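Local coordinates for catalase (Corynebacterium glutamicum atcc 13032, PDB 4B7H) that breaks down hydrogen peroxide to water and oxygen at a haem iron, binds NADPH and is inhibited by nitric oxide, at the interface of chains A and B and the interface of chains A and C. Residues are numbered along the deposited sequence; one frame, centred on the assembly and turned at random. Chains: chain A/B/C, Catalase.

Contact 1: the interface of chains A and B. Residues chain A 376-377, 394, 403-404; chain B 18-20.
This patch of the interface between chains A and B is loop against loop. The N-terminal segment of chain B, around B:Leu18, lies against two stretches of chain A in the haem catalase fold. The tight part is B:Leu18 on A:Asn377. The two side chains run past each other in opposite directions. In B:Leu18, CG is anti to the carbonyl carbon (chi1 -59°), and the CD1 branch does the touching. Its CD1 methyl lies 3.8 Å from the backbone CA of A:Asn377 and also meets the main-chain O of A:Val376. The CB of B:Leu18 sits 3.9 Å from the amide carbon CG of A:Asn377.

That amide is held from within chain A. Its CG is anti to the backbone N (chi1 -175°). The side-chain amine NZ of A:Lys404 approaches OD1 of A:Asn377 at 2.8 Å, nearly along the C=O axis. The ND2 of A:Asn377 donates to the backbone O of A:Lys404 at 3.0 Å, nearly straight and close to the amide plane. A:Lys404 is extended until a bend at chi4 (72°) brings NZ round. One residue thus grips both ends of the amide and should fix its rotation. If charged, the amine may also polarise the amide carbonyl.

The looser side is at A:Asp403, which is poorly ordered. Its backbone O is 3.4 Å from the CB of B:Ser19. Water 1 lies 2.7 Å from this same O of A:Asp403 and 3.2 Å from the backbone N of B:Gly20. Direct polar bonds between the chains are absent here. The patch docks the N-terminal segment of one subunit on its neighbour, mainly by packing and a water, and probably helps hold the tetramer together.

Contact 2: the interface of chains A and C. Residues chain A 423-425, 428-429, 431; chain C 437-441.
The backbone O of A:Gly423 is the best-held polar atom, gripped by two partners: a backbone N-H and a water. The backbone N of C:Arg441 donates to it at 3.0 Å, in the carbonyl plane. Water 2 also meets this O and sits at the guanidinium edge of C:Arg441, 2.9 Å from NH1. The motif is a short antiparallel strand pairing, with two beta bridges, between subunits of the catalase tetramer. Strand 423-424 of chain A pairs with strand 439-441 of chain C. On the same strands the backbone N of A:Ala425 donates to O of C:Leu439 at 2.8 Å, almost straight (170° at H) but from above the carbonyl plane. A weak bond to this O comes from the side-chain NE2 of A:Gln424.

A:Asn431 clamps the start of the chain C strand. Its CG is in the crowded position between backbone N and carbonyl carbon (chi1 58°). The amide OD1 accepts from the backbone N of C:Leu439 at 2.9 Å, with the donor above the carbonyl plane. The amide ND2 donates at 2.9 Å to the carboxylate OD1 of C:Asp438, which uses its anti lone pair. The amide and carboxylate planes are turned about halfway to perpendicular.

A:Gln424 bends at chi2 (-80°) and lies alongside C:Leu439, pointing the same way. Its NE2 bonds the backbone O of A:Tyr429 on a lone pair, which steadies the amide.

The side chain of C:Leu439 is splayed among chain A groups. Its CD1 is 3.6 Å from CB of A:Asn431 and also meets the hydroxyl end of A:Tyr429. Its CD2 reaches CG2 of A:Ile428 at 3.9 Å and the ring carbon CE1 of A:Tyr429. The leucine crosses A:Ile428 and A:Tyr429 at about a right angle.

Contact 1: the interface of chains A and B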
ATOM      1  N   VAL A 376     -25.989   2.570  -0.568  1.00 10.73           N
ATOM      2  CA  VAL A 376     -25.338   2.678   0.726  1.00  9.66           C
ATOM      3  C   VAL A 376     -25.399   4.128   1.191  1.00 10.03           C
ATOM      4  O   VAL A 376     -24.992   5.034   0.460  1.00 10.72           O
ATOM      5  CB  VAL A 376     -23.876   2.210   0.625  1.00  9.95           C
ATOM      6  CG1 VAL A 376     -23.077   2.610   1.867  1.00 10.48           C
ATOM      7  CG2 VAL A 376     -23.818   0.704   0.375  1.00 11.46           C
ATOM      8  N   ASN A 377     -25.909   4.340   2.406  1.00  8.68           N
ATOM      9  CA  ASN A 377     -26.027   5.669   2.994  1.00  8.90           C
ATOM     10  C   ASN A 377     -25.072   5.758   4.179  1.00  8.47           C
ATOM     11  O   ASN A 377     -25.384   5.310   5.281  1.00  8.19           O
ATOM     12  CB  ASN A 377     -27.474   5.938   3.437  1.00  8.86           C
ATOM     13  CG  ASN A 377     -27.673   7.357   3.953  1.00 10.75           C
ATOM     14  OD1 ASN A 377     -26.792   8.207   3.813  1.00 11.97           O
ATOM     15  ND2 ASN A 377     -28.825   7.616   4.557  1.00 10.57           N
ATOM     16  N   GLU A 394     -23.503  17.006   0.556  1.00  9.65           N
ATOM     17  CA  GLU A 394     -24.130  16.279   1.660  1.00 10.17           C
ATOM     18  C   GLU A 394     -23.228  16.298   2.901  1.00  9.61           C
ATOM     19  O   GLU A 394     -22.001  16.383   2.787  1.00  9.27           O
ATOM     20  CB  GLU A 394     -24.500  14.851   1.235  1.00 10.89           C
ATOM     21  CG  GLU A 394     -25.717  14.808   0.305  1.00 15.05           C
ATOM     22  CD  GLU A 394     -26.958  15.365   0.971  1.00 19.76           C
ATOM     23  OE1 GLU A 394     -27.513  14.678   1.855  1.00 23.05           O
ATOM     24  OE2 GLU A 394     -27.373  16.493   0.628  1.00 23.15           O
ATOM     25  N   ASP A 403     -30.844  16.208   6.050  1.00 13.09           N
ATOM     26  CA  ASP A 403     -31.791  15.100   5.955  1.00 14.76           C
ATOM     27  C   ASP A 403     -31.155  13.732   5.732  1.00 12.99           C
ATOM     28  O   ASP A 403     -31.862  12.727   5.672  1.00 14.08           O
ATOM     29  CB  ASP A 403     -32.801  15.363   4.831  1.00 21.60           C
ATOM     30  CG  ASP A 403     -33.528  16.676   4.997  1.00 34.92           C
ATOM     31  OD1 ASP A 403     -33.950  16.981   6.132  1.00 36.18           O
ATOM     32  OD2 ASP A 403     -33.667  17.407   3.992  1.00 44.05           O
ATOM     33  N   LYS A 404     -29.833  13.691   5.599  1.00 11.02           N
ATOM     34  CA  LYS A 404     -29.141  12.438   5.288  1.00 11.43           C
ATOM     35  C   LYS A 404     -29.440  11.323   6.304  1.00 11.44           C
ATOM     36  O   LYS A 404     -29.598  10.150   5.937  1.00 12.18           O
ATOM     37  CB  LYS A 404     -27.639  12.689   5.138  1.00  9.88           C
ATOM     38  CG  LYS A 404     -26.811  11.454   4.832  1.00  9.92           C
ATOM     39  CD  LYS A 404     -25.370  11.861   4.522  1.00 10.02           C
ATOM     40  CE  LYS A 404     -24.408  10.671   4.482  1.00 10.88           C
ATOM     41  NZ  LYS A 404     -24.599   9.801   3.282  1.00 11.57           N
TER
ATOM     42  N   LEU B  18     -29.506  10.870  -0.475  1.00 12.72           N
ATOM     43  CA  LEU B  18     -30.102   9.793   0.308  1.00 14.22           C
ATOM     44  C   LEU B  18     -30.671  10.336   1.610  1.00 15.12           C
ATOM     45  O   LEU B  18     -30.202  11.349   2.127  1.00 17.17           O
ATOM     46  CB  LEU B  18     -29.063   8.705   0.605  1.00 13.48           C
ATOM     47  CG  LEU B  18     -28.430   8.045  -0.626  1.00 14.29           C
ATOM     48  CD1 LEU B  18     -27.235   7.192  -0.226  1.00 15.35           C
ATOM     49  CD2 LEU B  18     -29.465   7.218  -1.384  1.00 15.61           C
ATOM     50  N   SER B  19     -31.682   9.661   2.140  1.00 16.65           N
ATOM     51  CA  SER B  19     -32.287  10.056   3.407  1.00 18.30           C
ATOM     52  C   SER B  19     -32.826   8.840   4.153  1.00 19.67           C
ATOM     53  O   SER B  19     -32.604   7.699   3.754  1.00 24.57           O
ATOM     54  CB  SER B  19     -33.410  11.065   3.176  1.00 21.75           C
ATOM     55  OG  SER B  19     -34.485  10.472   2.466  1.00 24.66           O
ATOM     56  N   GLY B  20     -33.544   9.093   5.240  1.00 18.36           N
ATOM     57  CA  GLY B  20     -34.032   8.027   6.089  1.00 19.27           C
ATOM     58  C   GLY B  20     -32.966   7.716   7.111  1.00 23.63           C
ATOM     59  O   GLY B  20     -32.586   8.573   7.910  1.00 29.98           O
TER
HETATM   60  O   HOH W   1     -33.819  11.615   7.113  1.00 29.90           O

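Contact 2: the interface of chains A and C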
ATOM      1  N   GLY A 423     -31.514  -0.158  24.919  1.00 11.95           N
ATOM      2  CA  GLY A 423     -31.751  -1.528  25.342  1.00 12.83           C
ATOM      3  C   GLY A 423     -30.994  -2.588  24.558  1.00 11.64           C
ATOM      4  O   GLY A 423     -29.950  -2.322  23.947  1.00 11.09           O
ATOM      5  N   GLN A 424     -31.539  -3.800  24.581  1.00 12.10           N
ATOM      6  CA  GLN A 424     -30.824  -4.985  24.129  1.00 10.87           C
ATOM      7  C   GLN A 424     -30.487  -4.900  22.641  1.00  9.81           C
ATOM      8  O   GLN A 424     -31.343  -4.573  21.809  1.00 10.85           O
ATOM      9  CB  GLN A 424     -31.646  -6.241  24.442  1.00 11.49           C
ATOM     10  CG  GLN A 424     -30.811  -7.509  24.626  1.00 12.07           C
ATOM     11  CD  GLN A 424     -30.400  -8.141  23.315  1.00 10.87           C
ATOM     12  OE1 GLN A 424     -31.229  -8.345  22.424  1.00 13.28           O
ATOM     13  NE2 GLN A 424     -29.113  -8.453  23.186  1.00 10.54           N
ATOM     14  N   ALA A 425     -29.227  -5.190  22.318  1.00 10.80           N
ATOM     15  CA  ALA A 425     -28.727  -5.097  20.948  1.00 10.61           C
ATOM     16  C   ALA A 425     -29.058  -6.368  20.165  1.00 10.43           C
ATOM     17  O   ALA A 425     -28.161  -7.147  19.818  1.00 10.37           O
ATOM     18  CB  ALA A 425     -27.224  -4.836  20.955  1.00 11.29           C
ATOM     19  N   ILE A 428     -27.252  -7.596  17.012  1.00 10.33           N
ATOM     20  CA  ILE A 428     -26.019  -8.355  17.167  1.00  9.75           C
ATOM     21  C   ILE A 428     -26.429  -9.791  17.483  1.00 10.68           C
ATOM     22  O   ILE A 428     -26.224 -10.689  16.663  1.00 10.45           O
ATOM     23  CB  ILE A 428     -25.094  -7.722  18.229  1.00 10.06           C
ATOM     24  CG1 ILE A 428     -24.887  -6.237  17.913  1.00 11.88           C
ATOM     25  CG2 ILE A 428     -23.752  -8.438  18.264  1.00 11.99           C
ATOM     26  CD1 ILE A 428     -24.048  -5.506  18.936  1.00 12.45           C
ATOM     27  N   TYR A 429     -27.027  -9.988  18.658  1.00 10.38           N
ATOM     28  CA  TYR A 429     -27.831 -11.182  18.958  1.00  9.86           C
ATOM     29  C   TYR A 429     -28.539 -10.979  20.285  1.00 10.98           C
ATOM     30  O   TYR A 429     -28.087 -10.192  21.125  1.00 11.55           O
ATOM     31  CB  TYR A 429     -27.024 -12.501  18.981  1.00 10.44           C
ATOM     32  CG  TYR A 429     -25.862 -12.565  19.953  1.00 10.73           C
ATOM     33  CD1 TYR A 429     -24.650 -11.962  19.649  1.00 10.80           C
ATOM     34  CD2 TYR A 429     -25.960 -13.264  21.148  1.00 10.62           C
ATOM     35  CE1 TYR A 429     -23.569 -12.030  20.512  1.00 11.56           C
ATOM     36  CE2 TYR A 429     -24.879 -13.341  22.027  1.00 10.68           C
ATOM     37  CZ  TYR A 429     -23.688 -12.709  21.706  1.00 10.89           C
ATOM     38  OH  TYR A 429     -22.604 -12.774  22.565  1.00 11.64           O
ATOM     39  N   ASN A 431     -28.723 -12.156  23.593  1.00 11.48           N
ATOM     40  CA  ASN A 431     -27.752 -12.977  24.306  1.00 11.73           C
ATOM     41  C   ASN A 431     -28.396 -13.902  25.329  1.00 12.25           C
ATOM     42  O   ASN A 431     -29.443 -13.577  25.908  1.00 11.87           O
ATOM     43  CB  ASN A 431     -26.685 -12.110  24.980  1.00 12.87           C
ATOM     44  CG  ASN A 431     -27.278 -11.105  25.951  1.00 12.10           C
ATOM     45  OD1 ASN A 431     -27.541  -9.957  25.587  1.00 13.82           O
ATOM     46  ND2 ASN A 431     -27.496 -11.533  27.193  1.00 12.38           N
TER
ATOM     47  N   THR C 437     -26.848  -7.518  32.401  1.00 16.45           N
ATOM     48  CA  THR C 437     -26.411  -8.839  31.962  1.00 17.57           C
ATOM     49  C   THR C 437     -26.490  -9.027  30.443  1.00 15.75           C
ATOM     50  O   THR C 437     -26.177 -10.108  29.943  1.00 16.81           O
ATOM     51  CB  THR C 437     -27.263  -9.945  32.604  1.00 20.39           C
ATOM     52  OG1 THR C 437     -28.611  -9.831  32.134  1.00 20.96           O
ATOM     53  CG2 THR C 437     -27.243  -9.837  34.131  1.00 24.59           C
ATOM     54  N   ASP C 438     -26.894  -7.984  29.715  1.00 13.18           N
ATOM     55  CA  ASP C 438     -27.127  -8.106  28.274  1.00 13.07           C
ATOM     56  C   ASP C 438     -26.247  -7.187  27.431  1.00 11.12           C
ATOM     57  O   ASP C 438     -25.819  -6.117  27.890  1.00 11.92           O
ATOM     58  CB  ASP C 438     -28.583  -7.767  27.933  1.00 15.02           C
ATOM     59  CG  ASP C 438     -29.578  -8.667  28.626  1.00 18.53           C
ATOM     60  OD1 ASP C 438     -29.304  -9.878  28.755  1.00 18.63           O
ATOM     61  OD2 ASP C 438     -30.641  -8.159  29.040  1.00 23.06           O
ATOM     62  N   LEU C 439     -26.015  -7.593  26.181  1.00 11.65           N
ATOM     63  CA  LEU C 439     -25.462  -6.682  25.179  1.00 11.49           C
ATOM     64  C   LEU C 439     -26.503  -5.596  24.943  1.00  9.89           C
ATOM     65  O   LEU C 439     -27.656  -5.898  24.580  1.00 11.41           O
ATOM     66  CB  LEU C 439     -25.152  -7.385  23.849  1.00 14.68           C
ATOM     67  CG  LEU C 439     -23.924  -8.278  23.667  1.00 15.97           C
ATOM     68  CD1 LEU C 439     -24.174  -9.653  24.268  1.00 16.96           C
ATOM     69  CD2 LEU C 439     -23.573  -8.401  22.187  1.00 15.92           C
ATOM     70  N   VAL C 440     -26.102  -4.344  25.159  1.00 10.52           N
ATOM     71  CA  VAL C 440     -27.020  -3.216  25.087  1.00 11.12           C
ATOM     72  C   VAL C 440     -26.360  -2.018  24.422  1.00 10.85           C
ATOM     73  O   VAL C 440     -25.135  -1.957  24.291  1.00 11.23           O
ATOM     74  CB  VAL C 440     -27.471  -2.770  26.499  1.00 11.76           C
ATOM     75  CG1 VAL C 440     -28.392  -3.818  27.126  1.00 12.02           C
ATOM     76  CG2 VAL C 440     -26.264  -2.467  27.392  1.00 11.02           C
ATOM     77  N   ARG C 441     -27.187  -1.069  24.003  1.00  9.68           N
ATOM     78  CA  ARG C 441     -26.738   0.289  23.720  1.00  9.23           C
ATOM     79  C   ARG C 441     -27.417   1.162  24.768  1.00  9.97           C
ATOM     80  O   ARG C 441     -28.625   1.375  24.713  1.00 10.62           O
ATOM     81  CB  ARG C 441     -27.104   0.711  22.296  1.00 11.06           C
ATOM     82  CG  ARG C 441     -26.375  -0.100  21.233  1.00 10.17           C
ATOM     83  CD  ARG C 441     -26.805   0.285  19.831  1.00  8.83           C
ATOM     84  NE  ARG C 441     -26.152  -0.553  18.832  1.00  8.79           N
ATOM     85  CZ  ARG C 441     -26.647  -1.706  18.387  1.00  8.41           C
ATOM     86  NH1 ARG C 441     -27.823  -2.149  18.837  1.00  9.88           N
ATOM     87  NH2 ARG C 441     -25.974  -2.412  17.479  1.00 10.10           N
TER
HETATM   88  O   HOH W   2     -29.539  -1.498  21.108  1.00 10.81           O

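The C-alpha centres of contact 1 and contact 2 lie about 27 Å apart. They share no residues. Chain A takes part in both, with a different neighbour in each. It uses loops in contact 1, and strand 423-424 and the loop after it in contact 2. Contact 1 uses residues 376-377, 394 and 403-404 of chain A, and contact 2 uses residues from 423 to 431, further along the same chain. Each interface is two-fold symmetric, so every patch has a twin with the chains exchanged. Together they tie one subunit to two others in the deposited four-chain assembly, the usual catalase tetramer.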